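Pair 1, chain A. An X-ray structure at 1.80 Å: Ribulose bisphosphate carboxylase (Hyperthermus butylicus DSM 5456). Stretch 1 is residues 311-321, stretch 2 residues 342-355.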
# COMPACT_ATOMS: atom_id res chain seq x y z
N SER A 311 2.94 -3.62 12.20
CA SER A 311 2.02 -3.30 13.29
C SER A 311 1.26 -2.03 12.96
O SER A 311 1.75 -1.12 12.26
CB SER A 311 2.79 -3.10 14.62
OG SER A 311 3.58 -1.93 14.44
N MET A 312 0.00 -1.96 13.44
CA MET A 312 -0.75 -0.73 13.22
C MET A 312 -0.05 0.43 13.95
O MET A 312 -0.15 1.58 13.53
CB MET A 312 -2.19 -0.89 13.76
CG MET A 312 -3.03 0.45 13.63
SD MET A 312 -3.35 0.82 11.84
CE MET A 312 -3.19 2.62 11.89
N PHE A 313 0.63 0.12 15.06
CA PHE A 313 1.43 1.12 15.76
C PHE A 313 2.36 1.85 14.78
O PHE A 313 2.43 3.08 14.77
CB PHE A 313 2.19 0.41 16.88
CG PHE A 313 3.02 1.35 17.78
CD1 PHE A 313 4.29 1.75 17.38
CD2 PHE A 313 2.51 1.79 19.04
CE1 PHE A 313 5.12 2.58 18.25
CE2 PHE A 313 3.29 2.60 19.84
CZ PHE A 313 4.57 3.01 19.46
N LEU A 314 3.11 1.10 13.98
CA LEU A 314 4.07 1.74 13.09
C LEU A 314 3.35 2.46 11.94
O LEU A 314 3.78 3.54 11.48
CB LEU A 314 5.08 0.68 12.62
CG LEU A 314 6.12 1.12 11.56
CD1 LEU A 314 6.96 2.26 12.12
CD2 LEU A 314 7.05 0.01 11.07
N VAL A 315 2.25 1.89 11.45
CA VAL A 315 1.51 2.60 10.42
C VAL A 315 1.06 3.97 10.96
O VAL A 315 1.11 4.98 10.26
CB VAL A 315 0.30 1.76 10.00
CG1 VAL A 315 -0.67 2.59 9.08
CG2 VAL A 315 0.75 0.44 9.34
N ALA A 316 0.58 4.01 12.21
CA ALA A 316 0.17 5.28 12.82
C ALA A 316 1.34 6.25 12.98
O ALA A 316 1.21 7.46 12.70
CB ALA A 316 -0.51 5.04 14.21
N LYS A 317 2.50 5.74 13.37
CA LYS A 317 3.67 6.61 13.47
C LYS A 317 4.07 7.18 12.11
O LYS A 317 4.37 8.39 11.98
CB LYS A 317 4.80 5.78 14.09
CG LYS A 317 6.14 6.40 14.02
CD LYS A 317 7.15 5.45 14.63
CE LYS A 317 7.44 5.84 16.01
NZ LYS A 317 8.67 5.19 16.57
N LEU A 318 4.02 6.37 11.06
CA LEU A 318 4.38 6.90 9.73
C LEU A 318 3.33 7.91 9.26
O LEU A 318 3.65 8.87 8.59
CB LEU A 318 4.49 5.74 8.72
CG LEU A 318 5.64 4.73 9.00
CD1 LEU A 318 5.47 3.50 8.06
CD2 LEU A 318 6.94 5.36 8.68
N ALA A 319 2.05 7.65 9.56
CA ALA A 319 0.99 8.61 9.20
C ALA A 319 1.20 9.98 9.88
O ALA A 319 1.03 11.04 9.26
CB ALA A 319 -0.36 8.03 9.61
N ARG A 320 1.66 9.96 11.13
CA ARG A 320 1.93 11.21 11.83
C ARG A 320 3.13 11.92 11.22
O ARG A 320 3.11 13.14 11.02
CB ARG A 320 2.18 10.89 13.30
CG ARG A 320 2.59 12.16 14.07
CD ARG A 320 2.61 11.84 15.62
NE ARG A 320 3.02 13.04 16.39
CZ ARG A 320 3.27 13.06 17.71
NH1 ARG A 320 3.19 11.93 18.40
NH2 ARG A 320 3.65 14.19 18.31
N MET A 321 4.18 11.18 10.89
CA MET A 321 5.33 11.79 10.20
C MET A 321 4.92 12.41 8.86
O MET A 321 5.30 13.55 8.54
CB MET A 321 6.38 10.70 9.97
CG MET A 321 7.00 10.24 11.25
SD MET A 321 7.95 8.70 11.01
CE MET A 321 9.00 9.45 9.78
N ARG A 342 -4.92 -2.60 25.56
CA ARG A 342 -3.58 -2.09 25.85
C ARG A 342 -2.96 -1.52 24.59
O ARG A 342 -2.35 -0.45 24.61
CB ARG A 342 -2.72 -3.22 26.39
CG ARG A 342 -1.67 -2.83 27.40
CD ARG A 342 -1.81 -3.71 28.66
NE ARG A 342 -1.95 -5.15 28.37
CZ ARG A 342 -2.78 -5.98 29.02
NH1 ARG A 342 -3.57 -5.55 30.00
NH2 ARG A 342 -2.82 -7.26 28.66
N GLU A 343 -3.12 -2.22 23.48
CA GLU A 343 -2.42 -1.76 22.28
C GLU A 343 -3.12 -0.54 21.69
O GLU A 343 -2.46 0.34 21.12
CB GLU A 343 -2.29 -2.88 21.26
CG GLU A 343 -1.38 -2.52 20.05
CD GLU A 343 0.12 -2.30 20.44
OE1 GLU A 343 0.50 -2.59 21.61
OE2 GLU A 343 0.93 -1.88 19.55
N VAL A 344 -4.45 -0.48 21.79
CA VAL A 344 -5.13 0.75 21.37
C VAL A 344 -4.60 1.93 22.18
O VAL A 344 -4.46 3.05 21.64
CB VAL A 344 -6.66 0.62 21.49
CG1 VAL A 344 -7.36 2.01 21.33
CG2 VAL A 344 -7.16 -0.36 20.45
N LEU A 345 -4.30 1.69 23.46
CA LEU A 345 -3.77 2.77 24.30
C LEU A 345 -2.36 3.15 23.88
O LEU A 345 -2.00 4.33 23.91
CB LEU A 345 -3.81 2.41 25.80
CG LEU A 345 -5.08 2.77 26.58
CD1 LEU A 345 -6.33 2.48 25.73
CD2 LEU A 345 -5.14 2.00 27.89
N GLU A 346 -1.54 2.18 23.45
CA GLU A 346 -0.22 2.51 22.91
C GLU A 346 -0.33 3.29 21.60
O GLU A 346 0.46 4.22 21.36
CB GLU A 346 0.63 1.22 22.75
CG GLU A 346 0.98 0.64 24.14
CD GLU A 346 1.63 1.68 25.13
OE1 GLU A 346 2.78 2.07 24.89
OE2 GLU A 346 1.01 2.11 26.17
N HIS A 347 -1.29 2.92 20.73
CA HIS A 347 -1.55 3.69 19.50
C HIS A 347 -1.87 5.15 19.80
O HIS A 347 -1.42 6.05 19.08
CB HIS A 347 -2.74 3.16 18.73
CG HIS A 347 -2.57 1.79 18.18
ND1 HIS A 347 -3.62 1.10 17.61
CD2 HIS A 347 -1.49 0.97 18.12
CE1 HIS A 347 -3.19 -0.09 17.21
NE2 HIS A 347 -1.90 -0.19 17.52
N THR A 348 -2.77 5.39 20.76
CA THR A 348 -3.09 6.79 21.08
C THR A 348 -1.86 7.49 21.63
O THR A 348 -1.59 8.65 21.29
CB THR A 348 -4.24 6.90 22.12
OG1 THR A 348 -3.75 6.52 23.41
CG2 THR A 348 -5.44 6.03 21.71
N ARG A 349 -1.05 6.79 22.45
CA ARG A 349 0.13 7.46 22.98
C ARG A 349 1.10 7.82 21.88
O ARG A 349 1.65 8.92 21.87
CB ARG A 349 0.85 6.61 24.04
CG ARG A 349 0.14 6.46 25.36
CD ARG A 349 0.98 5.53 26.28
NE ARG A 349 2.24 6.17 26.62
CZ ARG A 349 3.44 5.58 26.71
NH1 ARG A 349 4.50 6.32 27.02
NH2 ARG A 349 3.58 4.26 26.51
N ILE A 350 1.33 6.92 20.92
CA ILE A 350 2.35 7.24 19.93
C ILE A 350 1.91 8.38 18.98
O ILE A 350 2.76 9.11 18.47
CB ILE A 350 2.78 5.98 19.14
CG1 ILE A 350 4.10 6.26 18.34
CG2 ILE A 350 1.66 5.48 18.12
CD1 ILE A 350 5.31 6.57 19.29
N VAL A 351 0.62 8.57 18.74
CA VAL A 351 0.21 9.66 17.86
C VAL A 351 -0.00 10.98 18.60
O VAL A 351 0.03 12.05 17.96
CB VAL A 351 -1.05 9.31 17.02
CG1 VAL A 351 -0.84 7.98 16.24
CG2 VAL A 351 -2.31 9.19 17.90
N ARG A 352 -0.21 10.96 19.95
CA ARG A 352 -0.49 12.22 20.64
C ARG A 352 0.70 12.76 21.41
O ARG A 352 0.74 13.96 21.69
CB ARG A 352 -1.63 12.06 21.66
CG ARG A 352 -2.94 11.79 21.00
CD ARG A 352 -4.01 12.18 22.06
NE ARG A 352 -3.93 11.36 23.28
CZ ARG A 352 -5.01 10.86 23.91
NH1 ARG A 352 -6.20 11.05 23.38
NH2 ARG A 352 -4.90 10.13 25.01
N GLU A 353 1.60 11.91 21.89
CA GLU A 353 2.62 12.37 22.83
C GLU A 353 3.77 13.11 22.17
O GLU A 353 4.09 12.92 20.99
CB GLU A 353 3.15 11.20 23.62
CG GLU A 353 2.09 10.77 24.62
CD GLU A 353 2.59 9.73 25.56
OE1 GLU A 353 3.58 9.03 25.22
OE2 GLU A 353 1.98 9.56 26.62
N GLN A 354 4.41 14.00 22.95
CA GLN A 354 5.61 14.63 22.44
C GLN A 354 6.85 13.79 22.66
O GLN A 354 7.87 14.00 21.98
CB GLN A 354 5.81 16.03 23.08
CG GLN A 354 5.09 17.13 22.29
CD GLN A 354 4.98 16.85 20.76
OE1 GLN A 354 3.88 16.60 20.26
NE2 GLN A 354 6.11 16.94 20.03
N TYR A 355 6.79 12.85 23.60
CA TYR A 355 7.92 11.99 23.94
C TYR A 355 7.32 10.65 24.35
O TYR A 355 6.87 10.49 25.48
CB TYR A 355 8.79 12.58 25.04
CG TYR A 355 10.23 12.12 24.94
CD1 TYR A 355 10.55 10.76 24.81
CD2 TYR A 355 11.28 13.04 24.97
CE1 TYR A 355 11.87 10.33 24.71
CE2 TYR A 355 12.61 12.62 24.88
CZ TYR A 355 12.90 11.26 24.75
OH TYR A 355 14.21 10.83 24.65
O HOH W 1 -0.06 -2.26 16.85

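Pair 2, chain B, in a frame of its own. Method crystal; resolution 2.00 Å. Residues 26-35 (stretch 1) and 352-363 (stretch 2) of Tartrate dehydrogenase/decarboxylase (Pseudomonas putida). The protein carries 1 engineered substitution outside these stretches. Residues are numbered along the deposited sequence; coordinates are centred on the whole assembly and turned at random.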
# COMPACT_ATOMS: atom_id res chain seq x y z
N ARG B 26 18.28 19.82 20.07
CA ARG B 26 18.36 21.28 20.11
C ARG B 26 17.03 21.91 20.52
O ARG B 26 16.97 22.72 21.45
CB ARG B 26 18.81 21.81 18.75
CG ARG B 26 19.07 23.31 18.68
CD ARG B 26 19.38 23.71 17.24
NE ARG B 26 20.10 24.97 17.15
CZ ARG B 26 20.80 25.35 16.08
NH1 ARG B 26 20.87 24.56 15.01
NH2 ARG B 26 21.42 26.52 16.08
N VAL B 27 15.96 21.53 19.82
CA VAL B 27 14.62 22.06 20.08
C VAL B 27 14.07 21.61 21.44
O VAL B 27 13.41 22.39 22.13
CB VAL B 27 13.62 21.70 18.94
CG1 VAL B 27 12.24 22.29 19.22
CG2 VAL B 27 14.14 22.19 17.59
N LEU B 28 14.36 20.37 21.81
CA LEU B 28 13.96 19.84 23.12
C LEU B 28 14.63 20.59 24.27
O LEU B 28 14.00 20.87 25.29
CB LEU B 28 14.27 18.34 23.23
CG LEU B 28 13.38 17.35 22.47
CD1 LEU B 28 14.00 15.96 22.52
CD2 LEU B 28 11.97 17.31 23.03
N GLU B 29 15.92 20.90 24.10
CA GLU B 29 16.67 21.67 25.10
C GLU B 29 16.15 23.10 25.22
O GLU B 29 16.12 23.66 26.32
CB GLU B 29 18.17 21.64 24.80
CG GLU B 29 18.84 20.31 25.18
CD GLU B 29 20.29 20.20 24.72
OE1 GLU B 29 20.68 20.87 23.74
OE2 GLU B 29 21.05 19.41 25.33
N ALA B 30 15.73 23.68 24.10
CA ALA B 30 15.09 25.00 24.10
C ALA B 30 13.72 24.95 24.78
O ALA B 30 13.35 25.88 25.51
CB ALA B 30 14.96 25.53 22.68
N ALA B 31 12.98 23.87 24.55
CA ALA B 31 11.70 23.65 25.21
C ALA B 31 11.88 23.42 26.71
O ALA B 31 11.07 23.90 27.51
CB ALA B 31 10.97 22.47 24.58
N ALA B 32 12.93 22.69 27.08
CA ALA B 32 13.23 22.41 28.48
C ALA B 32 13.55 23.68 29.26
O ALA B 32 13.04 23.88 30.37
CB ALA B 32 14.38 21.42 28.59
N LEU B 33 14.37 24.54 28.66
CA LEU B 33 14.72 25.83 29.25
C LEU B 33 13.49 26.72 29.46
O LEU B 33 13.32 27.30 30.53
CB LEU B 33 15.76 26.55 28.36
CG LEU B 33 16.27 27.93 28.79
CD1 LEU B 33 17.19 27.84 30.00
CD2 LEU B 33 16.96 28.62 27.63
N LYS B 34 12.65 26.81 28.43
CA LYS B 34 11.47 27.67 28.43
C LYS B 34 10.43 27.27 29.49
O LYS B 34 9.83 28.14 30.12
CB LYS B 34 10.82 27.66 27.04
CG LYS B 34 9.76 28.73 26.83
CD LYS B 34 9.04 28.52 25.51
CE LYS B 34 8.07 29.65 25.22
NZ LYS B 34 8.78 30.89 24.81
N HIS B 35 10.22 25.97 29.66
CA HIS B 35 9.17 25.48 30.55
C HIS B 35 9.69 24.84 31.84
O HIS B 35 8.92 24.30 32.63
CB HIS B 35 8.24 24.52 29.80
CG HIS B 35 7.49 25.18 28.68
ND1 HIS B 35 6.30 25.85 28.88
CD2 HIS B 35 7.76 25.28 27.36
CE1 HIS B 35 5.87 26.33 27.73
NE2 HIS B 35 6.74 26.00 26.79
N VAL B 352 16.97 24.82 9.62
CA VAL B 352 15.58 24.57 10.02
C VAL B 352 15.49 24.31 11.53
O VAL B 352 14.62 24.86 12.21
CB VAL B 352 14.93 23.41 9.21
CG1 VAL B 352 13.51 23.13 9.70
CG2 VAL B 352 14.91 23.75 7.72
N GLY B 353 16.41 23.48 12.04
CA GLY B 353 16.52 23.24 13.48
C GLY B 353 16.67 24.54 14.25
O GLY B 353 15.97 24.76 15.25
N ALA B 354 17.57 25.40 13.78
CA ALA B 354 17.80 26.72 14.39
C ALA B 354 16.57 27.62 14.33
O ALA B 354 16.27 28.32 15.30
CB ALA B 354 18.99 27.40 13.72
N ALA B 355 15.87 27.61 13.20
CA ALA B 355 14.67 28.43 13.01
C ALA B 355 13.52 28.02 13.94
O ALA B 355 12.82 28.88 14.48
CB ALA B 355 14.22 28.38 11.55
N ILE B 356 13.33 26.72 14.12
CA ILE B 356 12.29 26.21 15.02
C ILE B 356 12.65 26.51 16.48
O ILE B 356 11.80 26.96 17.25
CB ILE B 356 12.03 24.69 14.81
CG1 ILE B 356 11.48 24.44 13.40
CG2 ILE B 356 11.06 24.15 15.86
CD1 ILE B 356 11.51 22.99 12.94
N SER B 357 13.91 26.28 16.83
CA SER B 357 14.42 26.57 18.17
C SER B 357 14.27 28.05 18.54
O SER B 357 13.81 28.38 19.64
CB SER B 357 15.89 26.13 18.29
OG SER B 357 16.32 26.15 19.64
N ASP B 358 14.64 28.94 17.61
CA ASP B 358 14.52 30.38 17.82
C ASP B 358 13.06 30.84 17.93
O ASP B 358 12.73 31.65 18.79
CB ASP B 358 15.22 31.17 16.71
CG ASP B 358 15.17 32.67 16.94
OD1 ASP B 358 15.49 33.12 18.06
OD2 ASP B 358 14.79 33.40 15.99
N THR B 359 12.22 30.33 17.04
CA THR B 359 10.78 30.64 17.05
C THR B 359 10.15 30.22 18.38
O THR B 359 9.36 30.97 18.96
CB THR B 359 10.06 29.95 15.86
OG1 THR B 359 10.63 30.40 14.63
CG2 THR B 359 8.57 30.28 15.86
N LEU B 360 10.53 29.04 18.86
CA LEU B 360 10.02 28.52 20.13
C LEU B 360 10.40 29.43 21.30
O LEU B 360 9.55 29.75 22.14
CB LEU B 360 10.54 27.09 20.37
CG LEU B 360 9.97 26.29 21.55
CD1 LEU B 360 9.96 24.82 21.20
CD2 LEU B 360 10.77 26.52 22.82
N ALA B 361 11.66 29.85 21.35
CA ALA B 361 12.15 30.74 22.41
C ALA B 361 11.46 32.10 22.40
O ALA B 361 11.32 32.74 23.45
CB ALA B 361 13.66 30.90 22.31
N ARG B 362 11.00 32.53 21.23
CA ARG B 362 10.36 33.83 21.06
C ARG B 362 8.84 33.81 21.25
O ARG B 362 8.19 34.86 21.18
CB ARG B 362 10.73 34.45 19.71
CG ARG B 362 12.21 34.74 19.56
CD ARG B 362 12.55 35.42 18.24
NE ARG B 362 13.99 35.64 18.10
CZ ARG B 362 14.65 36.67 18.63
NH1 ARG B 362 14.02 37.60 19.34
NH2 ARG B 362 15.96 36.78 18.45
N LEU B 363 8.27 32.63 21.48
CA LEU B 363 6.82 32.50 21.71
C LEU B 363 6.40 33.11 23.04
O LEU B 363 7.10 32.97 24.04
CB LEU B 363 6.38 31.03 21.65
CG LEU B 363 6.41 30.29 20.31
CD1 LEU B 363 6.17 28.80 20.52
CD2 LEU B 363 5.41 30.86 19.32

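Both pairs consist of two helices that run side by side in nearly the same direction. In pair 1 the angle between the helix directions is 19° and the axes approach to 9.2 Å. In pair 2 the values are 10° and 9.0 Å. Fourteen central residues superpose with an RMSD of 0.6 Å. The buried surface is also similar, 586 Å² in pair 1 and 531 Å² in pair 2.

By CA position the tightest match is Phe A313 with Val B27. Each is a knob that enters a hole on the partner helix. Phe A313 sits among Glu A343, Glu A346, His A347 and Ile A350. Val B27 sits among the matching residues Gly B353, Ile B356, Ser B357 and Leu B360. The large ring of Phe A313 reaches along Ile A350, with CZ of Phe A313 3.5 Å from CG1 of Ile A350. The CG2 of Ile A350 lies over the ring face, 4.0 Å from the centroid of the Phe A313 ring, a CH-pi contact. Val B27 is shorter and branched. CG1 of Val B27 lies 3.9 Å from CD1 of Leu B360 and 4.0 Å from CG2 of Ile B356.

Ile A350 matches Leu B360. Leu B360 is itself a knob, held among Val B27, Ala B30, Ala B31 and Lys B34. The small residues Ala A316 and Ala B30 coincide and both point toward the partner helix. CB of Ala A316 packs 3.6 Å from CG1 of Val A351, whereas CB of Ala B30 lies 3.4 Å from OG of Ser B357.

Near the N-terminal ends of the stretches the contacts differ. In pair 1 a water bridges the helices: it accepts from N of Phe A313 at 3.1 Å, donates to OE2 of Glu A343 at 2.9 Å, and hydrogen-bonds NE2 of His A347 at 2.8 Å. In pair 2 the positions matching Glu A343 and His A347 are Gly B353 and Ser B357. There the long side chain of Arg B26, which matches Met A312, reaches out to the partner helix, and CB of Ala B354 lies over one face of its guanidinium, 3.5 Å from NH2 of Arg B26.

At the other end a basic residue binds backbone carbonyls in both pairs. NH1 of Arg A320 donates to O of Ile A350 and to O of Glu A353, both at 2.9 Å. NH2 of Arg A320 also donates to O of Glu A353, at 3.0 Å, so two nitrogens share that acceptor. Its matching residue uses a single amine: NZ of Lys B34 donates to O of Leu B360 at 3.0 Å and to O of Leu B363 at 2.8 Å. The acceptors occupy matching positions, so two different side chains secure the same end of the partner helix.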